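Local coordinates for protein glycerol-3-phosphate dehydrogenase [NAD(+)] 1 (Saccharomyces cerevisiae, PDB 4FGW) that catalyses the NAD-dependent interconversion of dihydroxyacetone phosphate and sn-glycerol 3-phosphate, sustaining the glycerol production that protects yeast against hyperosmotic stress, at residues 47-52 and 120-125; 166-169 and 173-176; 196-201 and 216-221; 245-250 and 341-346; 280-285 and 357-362. All coordinates share one frame; numbering follows the deposited sequence.

Contact 1. Residues 47-52 and 120-125; sequences TTIAKV and IIVFNI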
# COMPACT_ATOMS: atom_id res chain seq x y z
N THR A 47 3.30 -21.13 -19.14
CA THR A 47 2.08 -21.80 -19.64
C THR A 47 0.85 -20.92 -19.40
O THR A 47 -0.01 -20.82 -20.27
CB THR A 47 1.92 -23.19 -19.00
OG1 THR A 47 3.16 -23.88 -19.07
CG2 THR A 47 0.84 -24.02 -19.67
N THR A 48 0.80 -20.27 -18.22
CA THR A 48 -0.28 -19.38 -17.81
C THR A 48 -0.36 -18.17 -18.75
O THR A 48 -1.43 -17.90 -19.29
CB THR A 48 -0.13 -19.00 -16.33
OG1 THR A 48 -0.03 -20.19 -15.55
CG2 THR A 48 -1.28 -18.16 -15.83
N ILE A 49 0.77 -17.48 -18.99
CA ILE A 49 0.80 -16.33 -19.88
C ILE A 49 0.46 -16.69 -21.33
O ILE A 49 -0.19 -15.91 -22.02
CB ILE A 49 2.04 -15.41 -19.68
CG1 ILE A 49 1.64 -13.92 -19.63
CG2 ILE A 49 3.15 -15.66 -20.70
CD1 ILE A 49 1.06 -13.45 -18.30
N ALA A 50 0.84 -17.92 -21.75
CA ALA A 50 0.57 -18.47 -23.08
C ALA A 50 -0.92 -18.78 -23.26
O ALA A 50 -1.43 -18.67 -24.37
CB ALA A 50 1.40 -19.72 -23.29
N LYS A 51 -1.61 -19.15 -22.16
CA LYS A 51 -3.05 -19.43 -22.12
C LYS A 51 -3.82 -18.10 -22.29
O LYS A 51 -4.78 -18.04 -23.06
CB LYS A 51 -3.43 -20.12 -20.79
CG LYS A 51 -4.92 -20.41 -20.61
CD LYS A 51 -5.22 -20.93 -19.22
CE LYS A 51 -6.69 -21.17 -18.97
NZ LYS A 51 -7.41 -19.92 -18.63
N VAL A 52 -3.36 -17.04 -21.58
CA VAL A 52 -3.88 -15.67 -21.61
C VAL A 52 -3.79 -15.11 -23.05
O VAL A 52 -4.77 -14.58 -23.58
CB VAL A 52 -3.12 -14.80 -20.56
CG1 VAL A 52 -3.31 -13.30 -20.81
CG2 VAL A 52 -3.52 -15.17 -19.14
N ILE A 120 5.69 -11.05 -32.15
CA ILE A 120 5.80 -10.76 -30.71
C ILE A 120 6.35 -11.96 -29.93
O ILE A 120 5.77 -13.05 -29.99
CB ILE A 120 4.44 -10.25 -30.11
CG1 ILE A 120 3.79 -9.14 -30.99
CG2 ILE A 120 4.62 -9.78 -28.65
CD1 ILE A 120 2.27 -8.95 -30.80
N ILE A 121 7.45 -11.75 -29.19
CA ILE A 121 8.04 -12.78 -28.33
C ILE A 121 7.74 -12.42 -26.87
O ILE A 121 8.04 -11.31 -26.43
CB ILE A 121 9.55 -13.08 -28.57
CG1 ILE A 121 9.81 -13.58 -30.01
CG2 ILE A 121 10.06 -14.12 -27.55
CD1 ILE A 121 11.30 -13.69 -30.42
N VAL A 122 7.15 -13.36 -26.13
CA VAL A 122 6.85 -13.19 -24.70
C VAL A 122 7.85 -14.08 -23.96
O VAL A 122 7.76 -15.31 -24.06
CB VAL A 122 5.37 -13.50 -24.35
CG1 VAL A 122 5.09 -13.26 -22.87
CG2 VAL A 122 4.41 -12.68 -25.21
N PHE A 123 8.86 -13.49 -23.30
CA PHE A 123 9.86 -14.27 -22.58
C PHE A 123 9.34 -14.56 -21.19
O PHE A 123 8.97 -13.64 -20.46
CB PHE A 123 11.20 -13.53 -22.49
CG PHE A 123 11.92 -13.39 -23.81
CD1 PHE A 123 11.77 -12.24 -24.58
CD2 PHE A 123 12.75 -14.40 -24.28
CE1 PHE A 123 12.45 -12.10 -25.79
CE2 PHE A 123 13.42 -14.26 -25.49
CZ PHE A 123 13.28 -13.11 -26.24
N ASN A 124 9.27 -15.84 -20.85
CA ASN A 124 8.77 -16.28 -19.55
C ASN A 124 9.50 -17.54 -19.06
O ASN A 124 8.90 -18.61 -18.89
CB ASN A 124 7.24 -16.42 -19.56
CG ASN A 124 6.59 -16.28 -18.22
OD1 ASN A 124 5.43 -15.88 -18.11
ND2 ASN A 124 7.31 -16.61 -17.15
N ILE A 125 10.78 -17.39 -18.73
CA ILE A 125 11.62 -18.47 -18.22
C ILE A 125 12.37 -17.99 -17.01
O ILE A 125 12.49 -16.81 -16.83
CB ILE A 125 12.70 -18.92 -19.25
CG1 ILE A 125 13.76 -17.85 -19.41
CG2 ILE A 125 12.12 -19.26 -20.57
CD1 ILE A 125 13.63 -17.11 -20.64

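Contact 2. Residues 166-169 and 173-176; sequences SYIT and GIQC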
# COMPACT_ATOMS: atom_id res chain seq x y z
N SER A 166 16.67 -5.13 -20.99
CA SER A 166 17.80 -4.47 -21.66
C SER A 166 18.84 -5.49 -22.10
O SER A 166 19.47 -5.29 -23.14
CB SER A 166 18.44 -3.43 -20.75
OG SER A 166 17.59 -2.31 -20.53
N TYR A 167 19.01 -6.59 -21.32
CA TYR A 167 19.93 -7.68 -21.65
C TYR A 167 19.44 -8.33 -22.95
O TYR A 167 20.25 -8.55 -23.85
CB TYR A 167 20.01 -8.72 -20.50
CG TYR A 167 20.92 -9.90 -20.79
CD1 TYR A 167 22.30 -9.79 -20.63
CD2 TYR A 167 20.40 -11.12 -21.21
CE1 TYR A 167 23.14 -10.88 -20.89
CE2 TYR A 167 21.24 -12.21 -21.48
CZ TYR A 167 22.61 -12.09 -21.31
OH TYR A 167 23.44 -13.15 -21.57
N ILE A 168 18.11 -8.58 -23.05
CA ILE A 168 17.45 -9.16 -24.23
C ILE A 168 17.70 -8.27 -25.46
O ILE A 168 18.11 -8.77 -26.51
CB ILE A 168 15.94 -9.44 -23.96
CG1 ILE A 168 15.77 -10.59 -22.94
CG2 ILE A 168 15.16 -9.71 -25.26
CD1 ILE A 168 14.38 -10.71 -22.28
N THR A 169 17.50 -6.94 -25.31
CA THR A 169 17.72 -5.95 -26.36
C THR A 169 19.18 -5.92 -26.80
O THR A 169 19.45 -5.94 -28.00
CB THR A 169 17.16 -4.58 -25.93
OG1 THR A 169 15.74 -4.70 -25.73
CG2 THR A 169 17.42 -3.47 -26.95
N GLY A 173 18.97 -7.47 -30.24
CA GLY A 173 18.75 -6.29 -31.08
C GLY A 173 17.28 -5.95 -31.29
O GLY A 173 16.93 -5.20 -32.20
N ILE A 174 16.42 -6.50 -30.42
CA ILE A 174 14.97 -6.31 -30.49
C ILE A 174 14.44 -5.45 -29.36
O ILE A 174 14.99 -5.52 -28.26
CB ILE A 174 14.23 -7.69 -30.59
CG1 ILE A 174 14.46 -8.58 -29.33
CG2 ILE A 174 14.64 -8.42 -31.90
CD1 ILE A 174 13.63 -9.87 -29.27
N GLN A 175 13.39 -4.63 -29.63
CA GLN A 175 12.76 -3.79 -28.59
C GLN A 175 12.10 -4.72 -27.57
O GLN A 175 11.52 -5.73 -27.95
CB GLN A 175 11.72 -2.82 -29.20
CG GLN A 175 11.26 -1.71 -28.24
CD GLN A 175 12.26 -0.59 -28.00
OE1 GLN A 175 13.36 -0.52 -28.59
NE2 GLN A 175 11.88 0.36 -27.15
N CYS A 176 12.26 -4.41 -26.27
CA CYS A 176 11.75 -5.27 -25.21
C CYS A 176 11.20 -4.54 -24.00
O CYS A 176 11.92 -3.78 -23.35
CB CYS A 176 12.80 -6.32 -24.82
SG CYS A 176 12.22 -7.54 -23.61
O HOH W 1 14.53 -2.30 -24.72

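Contact 3. Residues 196-201 and 216-221; sequences TTVAYH and KVLKAL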
# COMPACT_ATOMS: atom_id res chain seq x y z
N THR A 196 -2.14 -6.88 -13.64
CA THR A 196 -0.75 -6.77 -14.06
C THR A 196 -0.51 -5.45 -14.78
O THR A 196 -1.44 -4.87 -15.37
CB THR A 196 -0.24 -8.00 -14.86
OG1 THR A 196 1.16 -8.11 -14.65
CG2 THR A 196 -0.51 -7.91 -16.37
N THR A 197 0.75 -5.00 -14.75
CA THR A 197 1.21 -3.85 -15.50
C THR A 197 2.05 -4.42 -16.65
O THR A 197 2.79 -5.39 -16.46
CB THR A 197 2.09 -2.92 -14.66
OG1 THR A 197 1.62 -2.85 -13.31
CG2 THR A 197 2.19 -1.53 -15.26
N VAL A 198 1.88 -3.82 -17.84
CA VAL A 198 2.67 -4.10 -19.02
C VAL A 198 3.33 -2.76 -19.36
O VAL A 198 2.64 -1.76 -19.53
CB VAL A 198 1.87 -4.70 -20.22
CG1 VAL A 198 2.79 -4.92 -21.42
CG2 VAL A 198 1.19 -6.00 -19.84
N ALA A 199 4.67 -2.74 -19.41
CA ALA A 199 5.43 -1.54 -19.75
C ALA A 199 6.20 -1.74 -21.03
O ALA A 199 6.82 -2.78 -21.22
CB ALA A 199 6.35 -1.16 -18.61
N TYR A 200 6.16 -0.74 -21.92
CA TYR A 200 6.84 -0.80 -23.22
C TYR A 200 7.04 0.61 -23.76
O TYR A 200 6.08 1.39 -23.85
CB TYR A 200 6.00 -1.65 -24.20
CG TYR A 200 6.57 -1.82 -25.58
CD1 TYR A 200 7.49 -2.83 -25.86
CD2 TYR A 200 6.12 -1.04 -26.64
CE1 TYR A 200 7.99 -3.02 -27.15
CE2 TYR A 200 6.61 -1.22 -27.94
CZ TYR A 200 7.55 -2.21 -28.19
OH TYR A 200 8.03 -2.38 -29.46
N HIS A 201 8.28 0.94 -24.11
CA HIS A 201 8.61 2.22 -24.73
C HIS A 201 8.46 2.02 -26.22
O HIS A 201 9.11 1.13 -26.78
CB HIS A 201 10.06 2.66 -24.41
CG HIS A 201 10.27 3.07 -22.99
ND1 HIS A 201 11.05 2.31 -22.13
CD2 HIS A 201 9.80 4.15 -22.32
CE1 HIS A 201 11.03 2.95 -20.97
NE2 HIS A 201 10.29 4.06 -21.03
N LYS A 216 -2.07 -0.25 -27.49
CA LYS A 216 -3.39 -0.80 -27.82
C LYS A 216 -3.28 -2.31 -28.10
O LYS A 216 -4.10 -3.08 -27.61
CB LYS A 216 -4.02 -0.07 -29.02
CG LYS A 216 -4.53 1.34 -28.69
CD LYS A 216 -5.94 1.59 -29.25
CE LYS A 216 -5.96 2.15 -30.66
NZ LYS A 216 -7.34 2.45 -31.11
N VAL A 217 -2.24 -2.71 -28.87
CA VAL A 217 -1.95 -4.10 -29.23
C VAL A 217 -1.60 -4.90 -27.95
O VAL A 217 -2.14 -5.99 -27.75
CB VAL A 217 -0.85 -4.19 -30.34
CG1 VAL A 217 -0.27 -5.59 -30.46
CG2 VAL A 217 -1.40 -3.72 -31.69
N LEU A 218 -0.76 -4.31 -27.07
CA LEU A 218 -0.35 -4.90 -25.79
C LEU A 218 -1.50 -5.04 -24.80
O LEU A 218 -1.54 -6.02 -24.06
CB LEU A 218 0.83 -4.15 -25.16
CG LEU A 218 2.15 -4.22 -25.93
CD1 LEU A 218 3.14 -3.25 -25.37
CD2 LEU A 218 2.74 -5.63 -25.94
N LYS A 219 -2.45 -4.08 -24.81
CA LYS A 219 -3.65 -4.11 -23.98
C LYS A 219 -4.54 -5.25 -24.44
O LYS A 219 -4.99 -6.03 -23.62
CB LYS A 219 -4.41 -2.77 -24.03
CG LYS A 219 -5.70 -2.72 -23.18
CD LYS A 219 -5.47 -2.33 -21.73
CE LYS A 219 -6.78 -2.14 -21.00
NZ LYS A 219 -6.63 -1.26 -19.81
N ALA A 220 -4.74 -5.38 -25.76
CA ALA A 220 -5.55 -6.43 -26.37
C ALA A 220 -4.91 -7.81 -26.20
O ALA A 220 -5.64 -8.79 -26.05
CB ALA A 220 -5.77 -6.13 -27.85
N LEU A 221 -3.57 -7.89 -26.21
CA LEU A 221 -2.81 -9.14 -26.09
C LEU A 221 -2.89 -9.78 -24.70
O LEU A 221 -2.99 -11.00 -24.60
CB LEU A 221 -1.34 -8.93 -26.51
CG LEU A 221 -0.41 -10.16 -26.57
CD1 LEU A 221 -0.89 -11.17 -27.60
CD2 LEU A 221 1.00 -9.75 -26.87

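Contact 4. Residues 245-250 and 341-346; sequences KNVVAL and LITCKE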
# COMPACT_ATOMS: atom_id res chain seq x y z
N LYS A 245 10.81 -5.17 -3.43
CA LYS A 245 9.67 -5.50 -2.56
C LYS A 245 10.03 -6.59 -1.55
O LYS A 245 9.52 -6.57 -0.43
CB LYS A 245 8.42 -5.91 -3.39
CG LYS A 245 8.60 -7.20 -4.19
CD LYS A 245 7.40 -7.56 -5.04
CE LYS A 245 7.59 -8.90 -5.70
NZ LYS A 245 7.48 -10.01 -4.72
N ASN A 246 10.91 -7.52 -1.93
CA ASN A 246 11.32 -8.63 -1.07
C ASN A 246 12.24 -8.22 0.06
O ASN A 246 12.22 -8.85 1.12
CB ASN A 246 11.88 -9.79 -1.89
CG ASN A 246 10.94 -10.25 -2.97
OD1 ASN A 246 9.71 -10.12 -2.88
ND2 ASN A 246 11.49 -10.76 -4.05
N VAL A 247 12.99 -7.12 -0.12
CA VAL A 247 13.86 -6.54 0.92
C VAL A 247 12.92 -5.90 1.96
O VAL A 247 13.10 -6.12 3.17
CB VAL A 247 14.89 -5.53 0.35
CG1 VAL A 247 15.68 -4.86 1.47
CG2 VAL A 247 15.84 -6.21 -0.64
N VAL A 248 11.89 -5.18 1.48
CA VAL A 248 10.87 -4.55 2.31
C VAL A 248 10.05 -5.62 3.08
O VAL A 248 9.82 -5.46 4.28
CB VAL A 248 9.96 -3.59 1.48
CG1 VAL A 248 8.98 -2.85 2.39
CG2 VAL A 248 10.80 -2.60 0.67
N ALA A 249 9.65 -6.71 2.39
CA ALA A 249 8.89 -7.82 2.99
C ALA A 249 9.63 -8.43 4.19
O ALA A 249 8.98 -8.86 5.15
CB ALA A 249 8.59 -8.89 1.95
N LEU A 250 10.98 -8.42 4.16
CA LEU A 250 11.81 -8.91 5.26
C LEU A 250 11.64 -8.01 6.49
O LEU A 250 11.41 -8.52 7.58
CB LEU A 250 13.28 -9.06 4.87
CG LEU A 250 13.64 -10.19 3.88
CD1 LEU A 250 15.05 -10.02 3.37
CD2 LEU A 250 13.52 -11.57 4.53
N LEU A 341 16.76 -12.18 0.70
CA LEU A 341 17.98 -12.46 1.47
C LEU A 341 19.22 -12.12 0.64
O LEU A 341 20.16 -11.53 1.16
CB LEU A 341 18.00 -13.95 1.87
CG LEU A 341 17.67 -14.34 3.32
CD1 LEU A 341 16.44 -13.65 3.84
CD2 LEU A 341 17.45 -15.83 3.42
N ILE A 342 19.20 -12.47 -0.66
CA ILE A 342 20.29 -12.20 -1.60
C ILE A 342 20.23 -10.73 -2.03
O ILE A 342 21.26 -10.05 -2.02
CB ILE A 342 20.26 -13.20 -2.79
CG1 ILE A 342 20.57 -14.64 -2.32
CG2 ILE A 342 21.22 -12.80 -3.91
CD1 ILE A 342 19.46 -15.65 -2.59
N THR A 343 19.03 -10.24 -2.39
CA THR A 343 18.80 -8.87 -2.85
C THR A 343 19.29 -7.79 -1.89
O THR A 343 19.96 -6.86 -2.34
CB THR A 343 17.36 -8.69 -3.34
OG1 THR A 343 17.03 -9.78 -4.19
CG2 THR A 343 17.16 -7.38 -4.11
N CYS A 344 19.01 -7.94 -0.57
CA CYS A 344 19.47 -6.96 0.43
C CYS A 344 21.01 -6.83 0.48
O CYS A 344 21.51 -5.74 0.74
CB CYS A 344 18.85 -7.18 1.81
SG CYS A 344 19.52 -8.58 2.73
N LYS A 345 21.73 -7.93 0.16
CA LYS A 345 23.19 -7.97 0.08
C LYS A 345 23.64 -7.28 -1.22
O LYS A 345 24.54 -6.45 -1.19
CB LYS A 345 23.70 -9.42 0.15
CG LYS A 345 25.20 -9.58 0.06
CD LYS A 345 25.60 -11.05 0.22
CE LYS A 345 26.87 -11.43 -0.49
NZ LYS A 345 28.06 -10.76 0.09
N GLU A 346 23.01 -7.65 -2.37
CA GLU A 346 23.29 -7.13 -3.72
C GLU A 346 23.05 -5.61 -3.82
O GLU A 346 23.85 -4.92 -4.45
CB GLU A 346 22.42 -7.85 -4.77
CG GLU A 346 22.77 -9.31 -5.03
CD GLU A 346 21.95 -9.98 -6.12
OE1 GLU A 346 22.37 -11.07 -6.58
OE2 GLU A 346 20.91 -9.42 -6.53

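Contact 5. Residues 280-285 and 357-362; sequences GQMFFP and VEDFPL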
# COMPACT_ATOMS: atom_id res chain seq x y z
N GLY A 280 14.73 3.86 -7.82
CA GLY A 280 14.35 3.94 -9.23
C GLY A 280 14.80 5.23 -9.89
O GLY A 280 15.47 5.20 -10.91
N GLN A 281 14.46 6.37 -9.27
CA GLN A 281 14.78 7.70 -9.80
C GLN A 281 16.25 8.08 -9.72
O GLN A 281 16.70 8.93 -10.49
CB GLN A 281 13.88 8.76 -9.17
CG GLN A 281 12.41 8.49 -9.43
CD GLN A 281 11.58 9.68 -9.10
OE1 GLN A 281 11.55 10.16 -7.96
NE2 GLN A 281 10.88 10.20 -10.10
N MET A 282 17.00 7.47 -8.79
CA MET A 282 18.43 7.70 -8.61
C MET A 282 19.23 6.95 -9.69
O MET A 282 20.16 7.52 -10.25
CB MET A 282 18.87 7.25 -7.21
CG MET A 282 20.26 7.71 -6.81
SD MET A 282 20.74 7.14 -5.16
CE MET A 282 19.74 8.24 -4.13
N PHE A 283 18.86 5.68 -9.96
CA PHE A 283 19.56 4.81 -10.90
C PHE A 283 18.91 4.62 -12.27
O PHE A 283 19.59 4.22 -13.21
CB PHE A 283 19.90 3.47 -10.23
CG PHE A 283 20.69 3.65 -8.95
CD1 PHE A 283 20.10 3.45 -7.71
CD2 PHE A 283 22.01 4.10 -8.99
CE1 PHE A 283 20.82 3.66 -6.53
CE2 PHE A 283 22.72 4.32 -7.81
CZ PHE A 283 22.13 4.08 -6.59
N PHE A 284 17.65 5.01 -12.42
CA PHE A 284 16.98 4.99 -13.71
C PHE A 284 16.13 6.24 -13.93
O PHE A 284 15.01 6.18 -14.38
CB PHE A 284 16.09 3.77 -13.84
CG PHE A 284 16.82 2.48 -13.75
CD1 PHE A 284 17.07 1.74 -14.87
CD2 PHE A 284 17.23 1.99 -12.54
CE1 PHE A 284 17.73 0.55 -14.79
CE2 PHE A 284 17.89 0.81 -12.46
CZ PHE A 284 18.14 0.09 -13.59
N PRO A 285 16.71 7.38 -13.60
CA PRO A 285 16.05 8.68 -13.65
C PRO A 285 14.98 8.88 -14.70
O PRO A 285 14.27 9.85 -14.57
CB PRO A 285 17.22 9.63 -13.94
CG PRO A 285 18.45 8.82 -13.73
CD PRO A 285 18.08 7.45 -14.09
N VAL A 357 24.74 4.47 0.54
CA VAL A 357 24.21 3.59 1.59
C VAL A 357 23.31 4.37 2.57
O VAL A 357 22.23 3.89 2.94
CB VAL A 357 25.32 2.78 2.30
CG1 VAL A 357 24.74 1.80 3.32
CG2 VAL A 357 26.20 2.04 1.30
N GLU A 358 23.74 5.59 2.96
CA GLU A 358 23.02 6.48 3.87
C GLU A 358 21.61 6.86 3.38
O GLU A 358 20.73 7.09 4.21
CB GLU A 358 23.84 7.75 4.15
CG GLU A 358 24.85 7.60 5.27
CD GLU A 358 25.60 8.87 5.64
OE1 GLU A 358 26.85 8.82 5.71
OE2 GLU A 358 24.94 9.91 5.85
N ASP A 359 21.43 6.94 2.05
CA ASP A 359 20.17 7.31 1.40
C ASP A 359 19.07 6.27 1.55
O ASP A 359 17.90 6.60 1.36
CB ASP A 359 20.38 7.60 -0.10
CG ASP A 359 21.38 8.69 -0.43
OD1 ASP A 359 21.49 9.66 0.36
OD2 ASP A 359 22.03 8.61 -1.49
N PHE A 360 19.44 5.00 1.85
CA PHE A 360 18.46 3.92 1.97
C PHE A 360 18.54 3.21 3.35
O PHE A 360 18.92 2.04 3.40
CB PHE A 360 18.57 2.95 0.77
CG PHE A 360 18.46 3.64 -0.57
CD1 PHE A 360 19.59 4.16 -1.20
CD2 PHE A 360 17.23 3.78 -1.19
CE1 PHE A 360 19.48 4.82 -2.43
CE2 PHE A 360 17.13 4.43 -2.43
CZ PHE A 360 18.25 4.95 -3.03
N PRO A 361 18.18 3.90 4.47
CA PRO A 361 18.29 3.26 5.79
C PRO A 361 17.53 1.95 6.00
O PRO A 361 18.06 1.08 6.70
CB PRO A 361 17.87 4.35 6.77
CG PRO A 361 17.12 5.33 5.97
CD PRO A 361 17.73 5.30 4.60
N LEU A 362 16.34 1.77 5.38
CA LEU A 362 15.57 0.51 5.51
C LEU A 362 16.26 -0.65 4.80
O LEU A 362 16.41 -1.72 5.40
CB LEU A 362 14.11 0.65 5.08
CG LEU A 362 13.26 -0.64 5.13
CD1 LEU A 362 13.05 -1.12 6.58
CD2 LEU A 362 11.94 -0.45 4.44

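Contact 1. Residues 47-52 and 120-125
Ile49, on the helix 44-59, is the one residue of its segment to meet the strand 120-123 and the start of the loop after it, where it faces Val122 and Asn124. Its CA stands 8.0 Å from the CA of Asn124, so side chains bridge the space between the backbones. From CB, which already points at the strand, the short branch does the touching. Its methyl, Ile49 CG2, comes within 3.8 Å of Val122 CG1 and also rests against the end of the Asn124 side chain, which runs across it at about a right angle. With CG1 anti to the backbone N (chi1 -178°), this is the Val122 methyl that meets Ile49. The longer branch, CG1 and CD1, takes no part in the contact with the strand, Ile49 CD1 ending 6.1 Å from Val122 CG1; the side chain also packs on Val39 of strand 35-40. Helix 44-59 follows the glycine-rich turn of the Rossmann fold, and Asn124 lies beside Trp45, which by similarity binds NAD(+). No hydrogen bond passes across these segments: the attraction between them is van der Waals contact, centred on one buried isoleucine methyl.

Contact 2. Residues 166-169 and 173-176
Thr169 makes both hydrogen bonds that join the end of helix 164-172 to the chain beyond it. Its hydroxyl OG1 donates to Ile174 O at 2.8 Å, lying in the carbonyl plane with a C=O...O angle of 157°; Ser165 O of its own helix is a second acceptor beside the hydroxyl, whose one proton must be shared or alternate between the two. Its carbonyl oxygen accepts from Gly173 N, again at 2.8 Å but bent to 141° at the hydrogen. A water donates to Thr169 OG1 at 2.9 Å and accepts a weak bond from Cys176 N. Alongside, Thr169 CA makes a CH...O contact of 3.4 Å with Ile174 O, which thus receives two approaches from one residue. The apolar part belongs to Ile168. Its CG2, anti to the backbone N, packs 4.0 Å from Cys176 SG and 4.3 Å from Ile174 CG1, on the buried side where Ala147 and Ser149 of strand 146-149 also lie. Gly173, with positive phi, is the first residue to leave helical geometry after the last turn. This is a tight helix-to-strand turn, the return limb of a beta-alpha-beta crossover in a Rossmann-type domain, from strand 146-149 to its parallel neighbour 175-180.

Contact 3. Residues 196-201 and 216-221
Val198 is the first residue along strand 194-199 to meet the helix, and it does so opposite Leu218, the two CA atoms 7.5 Å apart. Its CG1 methyl, anti to the backbone N (chi1 179°), points toward the helix and reaches 4.3 Å from Leu218 CB, a loose contact of branch against chain root. The backbone of Val198 is meanwhile hydrogen-bonded to Ser230 and Ile232 of the adjacent parallel strand 227-232. Strand 194-199, helix 215-222 and strand 227-232 form one beta-alpha-beta unit, at the edge of the Rossmann-type sheet, and Leu218 is the residue by which this part of the helix lies against the first strand. Past Ala199, whose methyl faces the other side of the sheet, Tyr200 turns toward the helix again just beyond the strand's end. The touching here is closer: Leu218 CD1 stands 3.5 Å from Tyr200 CB and 3.7 Å from Tyr200 CG, so the methyl sits at the root of the ring and approaches it obliquely, the two side chains crossing at about a right angle. Leu218 CD1 lies anti to CA (chi2 169°), which extends it toward the tyrosine. Tyr200 packs on Arg146 and Ile148, and its carbonyl oxygen is hydrogen-bonded to NE2 of His215, the first residue of the helix. Beside Leu218, Lys219 NZ is hydrogen-bonded to Val229 O.

Contact 4. Residues 245-250 and 341-346
Helices 235-257 and 340-354 cross steeply at Val247 and Cys344, with segment axes 8.5 Å apart at an angle of -107° and the CA atoms of those two residues 5.6 Å apart, consistent with the small side chains at the crossing. Val247 lays its CG2 methyl over the backbone of the other helix, 3.6 Å from Cys344 N, while its CG1 meets Cys344 CB, which points toward it, at 3.9 Å. The same Val247 CG2 also touches Thr343 CG2, 3.9 Å away. One turn along, Leu250 and Leu341 cross at about a right angle: Leu341 leaves its helix pointing away, yet its CD1 swings back to within 3.7 Å of Leu250 CD2. No hydrogen bond passes between the segments. The polar chemistry runs along the first helix, where Lys245 NZ donates to Asn246 OD1 at 2.9 Å and is also hydrogen-bonded to Thr305 OG1. The helices belong to the all-helical C-terminal domain of the glycerol-3-phosphate dehydrogenase family; one helix of this buried crossing carries Lys245, by similarity the proton acceptor, and Leu250 lies near Asn311, which by similarity binds substrate.

Contact 5. Residues 280-285 and 357-362
A 2.7 Å backbone bond from Phe284 N to Gly280 O closes the last turn of helix 261-283, the turn from which Met282 and Phe283 reach across to Asp359 and Phe360. Met282 carries most of the contact. Its chain runs out straight, CG anti to the backbone N (chi1 -168°), and bends only at the sulfur, which brings the terminal methyl round against both partners. The sulfur approaches the Phe360 ring at its edge, in the ring plane, with SD 5.0 Å from the ring centroid and 84° off the normal, a Met-aromatic contact. The methyl CE lies 3.8 Å from Phe360 CZ and 3.5 Å from Asp359 OD2, so a carboxylate oxygen and an aromatic rim share one methyl. Both segments lie in the helical C-terminal domain, away from the probable active site and cofactor pocket; the contact joins the end of one long helix to the turn that leads into helix 361-371. That turn is a type I beta turn from Val357 to Phe360, with Phe360 N hydrogen-bonded to Val357 O at 3.2 Å, and Phe360 occupies the N-cap position of the helix. Phe283 reaches the same ring more loosely, its CE1 4.5 Å from Phe360 CE1 in an oblique approach, while the CG of Met282 lies over the centre of one face of the Phe283 ring. Earlier residues of helix 261-283 give the turn its polar ties: Arg278 NH1 is hydrogen-bonded to Asp359 O, and Glu275 OE1 to Leu362 N.

Contacts 1, 2 and 3 all reach the Rossmann-type sheet, and contacts 1 and 3 each touch contact 2 and one another: Phe123 packs on Ile168, Ile120 on Leu221, and Gln175 NE2 probably bonds His201 O. Contacts 1 and 3 are buried and join helices to the sheet with no hydrogen bond between their segments, mainly through aliphatic side chains, whereas contact 2, partly exposed at a chain turn, relies on hydrogen bonds and a water. In the helical C-terminal domain, contact 4 joins helix 235-257 to 340-354 and contact 5 the next helix of each, 261-283 to the turn leading into 361-371. Contact 4 is buried packing of aliphatic and small side chains; contact 5, nearer the surface, mixes sulfur, aromatic rings and a carboxylate.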